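PDB 3MDQ: exopolyphosphatase from Cytophaga hutchinsonii, which probably releases the terminal phosphate of inorganic polyphosphate chains by hydrolysis. Local coordinates for residues E219-H224 / Y237-P242. Sequence-based numbering, arbitrary orientation.
Sequences EMNIQH and YLLSLP
Asn221 and Tyr237 make the polar part of this buried contact. Asn221 ND2 donates a hydrogen bond to Tyr237 OH at 2.9 Å. The N-H...O angle is 154°, and the hydroxyl is tilted slightly out of the amide plane. ND2 sits at the edge of the ring, in its plane, and the amide and ring planes stand 76° apart. The Asn221 amide is held on both ends: ND2 also bonds Asp243 OD2, and OD1 accepts from Arg246 NH2. Tyr237 OH has a further hydrogen bond with Glu227 OE1. These bonds fix the rotation of the amide and satisfy polar atoms of buried side chains.

Van der Waals contacts flank this bond. Ile222 runs past the phenol in the opposite direction, with CG1 3.5 Å from Tyr237 CE1 and CD1 3.9 Å from the same carbon. CG1 is set anti to the carbonyl carbon of Ile222, which carries this branch to the ring. Leu239 packs a methyl on the Asn221 amide. Its CD1 lies 3.5 Å from Asn221 CG, and its side chain also packs on Leu247 of helix 241-253.

The axes of helix 219-224 and strand 237-240 are 9.8 Å apart and cross at 74°, so side chains bridge the gap. Ser240 is the N-cap of helix 241-253, its OG accepting from Asp243 N. Strand 236-240 is an outermost strand of the six-stranded mixed sheet, antiparallel to 291-295. The contact therefore packs helix 212-225 across one face of the sheet at its edge strand, within an alpha/beta domain of the actin-like ATPase fold.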
ATOM      1  N   GLU A 219      -8.179 -11.775   2.815  0.50 11.42           N
ATOM      2  CA  GLU A 219      -8.461 -12.425   4.082  0.50 10.69           C
ATOM      3  C   GLU A 219      -9.964 -12.617   4.290  0.50 11.73           C
ATOM      4  O   GLU A 219     -10.382 -13.661   4.753  0.50 11.29           O
ATOM      5  CB  GLU A 219      -7.829 -11.659   5.252  0.50 12.04           C
ATOM      6  CG  GLU A 219      -6.303 -11.796   5.311  0.50 13.57           C
ATOM      7  CD  GLU A 219      -5.643 -10.937   6.396  0.50 20.99           C
ATOM      8  OE1 GLU A 219      -6.315 -10.092   7.011  0.50 22.13           O
ATOM      9  OE2 GLU A 219      -4.431 -11.111   6.626  0.50 27.20           O
HETATM   10  N   MSE A 220     -10.769 -11.625   3.899  1.00 10.60           N
HETATM   11  CA  MSE A 220     -12.237 -11.736   3.987  1.00 11.69           C
HETATM   12  C   MSE A 220     -12.733 -12.860   3.108  1.00 12.63           C
HETATM   13  O   MSE A 220     -13.619 -13.592   3.491  1.00 13.08           O
HETATM   14  CB  MSE A 220     -12.920 -10.425   3.585  1.00 11.69           C
HETATM   15  CG  MSE A 220     -12.772  -9.331   4.580  1.00  9.25           C
HETATM   16 SE   MSE A 220     -13.431  -7.618   4.055  0.75 12.78          SE
HETATM   17  CE  MSE A 220     -15.320  -8.009   4.247  1.00 14.30           C
ATOM     18  N   ASN A 221     -12.157 -13.005   1.912  1.00 11.07           N
ATOM     19  CA  ASN A 221     -12.615 -14.015   0.996  1.00 10.76           C
ATOM     20  C   ASN A 221     -12.254 -15.417   1.478  1.00 13.29           C
ATOM     21  O   ASN A 221     -13.012 -16.370   1.294  1.00 13.35           O
ATOM     22  CB  ASN A 221     -12.028 -13.797  -0.381  1.00 10.45           C
ATOM     23  CG  ASN A 221     -12.888 -14.419  -1.481  1.00 13.73           C
ATOM     24  OD1 ASN A 221     -14.096 -14.156  -1.546  1.00 15.41           O
ATOM     25  ND2 ASN A 221     -12.273 -15.275  -2.308  1.00 14.11           N
ATOM     26  N   ILE A 222     -11.072 -15.528   2.057  1.00 10.95           N
ATOM     27  CA  ILE A 222     -10.618 -16.783   2.656  1.00 10.78           C
ATOM     28  C   ILE A 222     -11.586 -17.227   3.750  1.00 14.49           C
ATOM     29  O   ILE A 222     -12.009 -18.374   3.797  1.00 11.86           O
ATOM     30  CB  ILE A 222      -9.171 -16.634   3.168  1.00 11.91           C
ATOM     31  CG1 ILE A 222      -8.197 -16.609   1.981  1.00 12.08           C
ATOM     32  CG2 ILE A 222      -8.782 -17.745   4.165  1.00 11.95           C
ATOM     33  CD1 ILE A 222      -6.829 -16.030   2.366  1.00 15.78           C
ATOM     34  N   GLN A 223     -11.962 -16.290   4.598  1.00 14.18           N
ATOM     35  CA  GLN A 223     -12.888 -16.588   5.692  1.00 16.10           C
ATOM     36  C   GLN A 223     -14.252 -16.953   5.134  1.00 18.10           C
ATOM     37  O   GLN A 223     -14.859 -17.932   5.577  1.00 19.02           O
ATOM     38  CB  GLN A 223     -12.991 -15.406   6.655  1.00 16.75           C
ATOM     39  CG  GLN A 223     -13.751 -15.682   7.956  1.00 28.87           C
ATOM     40  CD  GLN A 223     -13.235 -16.927   8.710  1.00 39.35           C
ATOM     41  OE1 GLN A 223     -12.157 -16.919   9.318  1.00 46.76           O
ATOM     42  NE2 GLN A 223     -14.021 -18.004   8.666  1.00 56.28           N
ATOM     43  N   HIS A 224     -14.727 -16.218   4.133  1.00 16.13           N
ATOM     44  CA  HIS A 224     -16.035 -16.504   3.561  1.00 18.16           C
ATOM     45  C   HIS A 224     -16.105 -17.891   2.935  1.00 20.46           C
ATOM     46  O   HIS A 224     -17.129 -18.566   3.066  1.00 22.48           O
ATOM     47  CB  HIS A 224     -16.410 -15.445   2.524  1.00 19.23           C
ATOM     48  CG  HIS A 224     -17.757 -15.659   1.917  1.00 21.20           C
ATOM     49  ND1 HIS A 224     -17.922 -16.234   0.680  1.00 24.88           N
ATOM     50  CD2 HIS A 224     -18.996 -15.394   2.383  1.00 29.21           C
ATOM     51  CE1 HIS A 224     -19.211 -16.313   0.406  1.00 23.16           C
ATOM     52  NE2 HIS A 224     -19.882 -15.796   1.417  1.00 28.88           N
ATOM     53  N   TYR A 237      -2.647 -14.360  -4.174  1.00  7.87           N
ATOM     54  CA  TYR A 237      -3.972 -14.935  -3.935  1.00  7.45           C
ATOM     55  C   TYR A 237      -4.889 -14.447  -5.012  1.00  9.43           C
ATOM     56  O   TYR A 237      -5.014 -13.220  -5.203  1.00 10.65           O
ATOM     57  CB  TYR A 237      -4.488 -14.496  -2.547  1.00  9.77           C
ATOM     58  CG  TYR A 237      -5.866 -14.984  -2.239  1.00  9.48           C
ATOM     59  CD1 TYR A 237      -6.056 -16.231  -1.692  1.00  9.90           C
ATOM     60  CD2 TYR A 237      -6.975 -14.224  -2.568  1.00  9.40           C
ATOM     61  CE1 TYR A 237      -7.363 -16.712  -1.425  1.00 10.15           C
ATOM     62  CE2 TYR A 237      -8.267 -14.702  -2.341  1.00 10.09           C
ATOM     63  CZ  TYR A 237      -8.436 -15.944  -1.741  1.00 10.25           C
ATOM     64  OH  TYR A 237      -9.724 -16.426  -1.512  1.00 12.81           O
ATOM     65  N   LEU A 238      -5.555 -15.342  -5.732  0.50  7.22           N
ATOM     66  CA  LEU A 238      -6.431 -14.882  -6.789  0.50  8.00           C
ATOM     67  C   LEU A 238      -7.870 -14.783  -6.302  0.50  7.69           C
ATOM     68  O   LEU A 238      -8.470 -15.746  -5.791  0.50  9.22           O
ATOM     69  CB  LEU A 238      -6.356 -15.770  -8.006  0.50  7.91           C
ATOM     70  CG  LEU A 238      -7.308 -15.391  -9.164  0.50 10.45           C
ATOM     71  CD1 LEU A 238      -6.691 -15.856 -10.458  0.50  7.99           C
ATOM     72  CD2 LEU A 238      -8.736 -15.952  -9.022  0.50  5.32           C
ATOM     73  N   LEU A 239      -8.401 -13.594  -6.494  1.00  9.88           N
ATOM     74  CA  LEU A 239      -9.767 -13.219  -6.126  1.00 11.73           C
ATOM     75  C   LEU A 239     -10.584 -13.167  -7.404  1.00 11.46           C
ATOM     76  O   LEU A 239     -10.297 -12.371  -8.302  1.00 13.00           O
ATOM     77  CB  LEU A 239      -9.764 -11.832  -5.440  1.00 13.17           C
ATOM     78  CG  LEU A 239     -11.013 -11.242  -4.852  1.00 17.38           C
ATOM     79  CD1 LEU A 239     -11.498 -12.084  -3.651  1.00 20.89           C
ATOM     80  CD2 LEU A 239     -10.694  -9.802  -4.436  1.00 17.12           C
ATOM     81  N   SER A 240     -11.615 -13.985  -7.517  1.00  8.35           N
ATOM     82  CA  SER A 240     -12.449 -13.902  -8.712  1.00  7.84           C
ATOM     83  C   SER A 240     -13.248 -12.600  -8.755  1.00  9.11           C
ATOM     84  O   SER A 240     -13.505 -12.008  -7.708  1.00 10.05           O
ATOM     85  CB  SER A 240     -13.390 -15.084  -8.819  1.00 11.11           C
ATOM     86  OG  SER A 240     -14.445 -14.999  -7.855  1.00 10.24           O
ATOM     87  N   LEU A 241     -13.724 -12.231  -9.945  1.00 10.35           N
ATOM     88  CA  LEU A 241     -14.615 -11.039 -10.022  1.00 10.03           C
ATOM     89  C   LEU A 241     -15.927 -11.217  -9.254  1.00 13.29           C
ATOM     90  O   LEU A 241     -16.349 -10.282  -8.560  1.00 12.87           O
ATOM     91  CB  LEU A 241     -14.864 -10.578 -11.432  1.00 12.83           C
ATOM     92  CG  LEU A 241     -13.571 -10.132 -12.082  1.00 16.40           C
ATOM     93  CD1 LEU A 241     -13.874  -9.571 -13.462  1.00 27.93           C
ATOM     94  CD2 LEU A 241     -12.719  -9.129 -11.293  1.00 17.18           C
ATOM     95  N   PRO A 242     -16.566 -12.387  -9.335  1.00 10.24           N
ATOM     96  CA  PRO A 242     -17.732 -12.579  -8.450  1.00 12.43           C
ATOM     97  C   PRO A 242     -17.436 -12.404  -6.968  1.00 12.77           C
ATOM     98  O   PRO A 242     -18.257 -11.831  -6.221  1.00 12.22           O
ATOM     99  CB  PRO A 242     -18.192 -13.985  -8.777  1.00 13.29           C
ATOM    100  CG  PRO A 242     -17.825 -14.153 -10.176  1.00 14.46           C
ATOM    101  CD  PRO A 242     -16.464 -13.482 -10.320  1.00 11.36           C
TER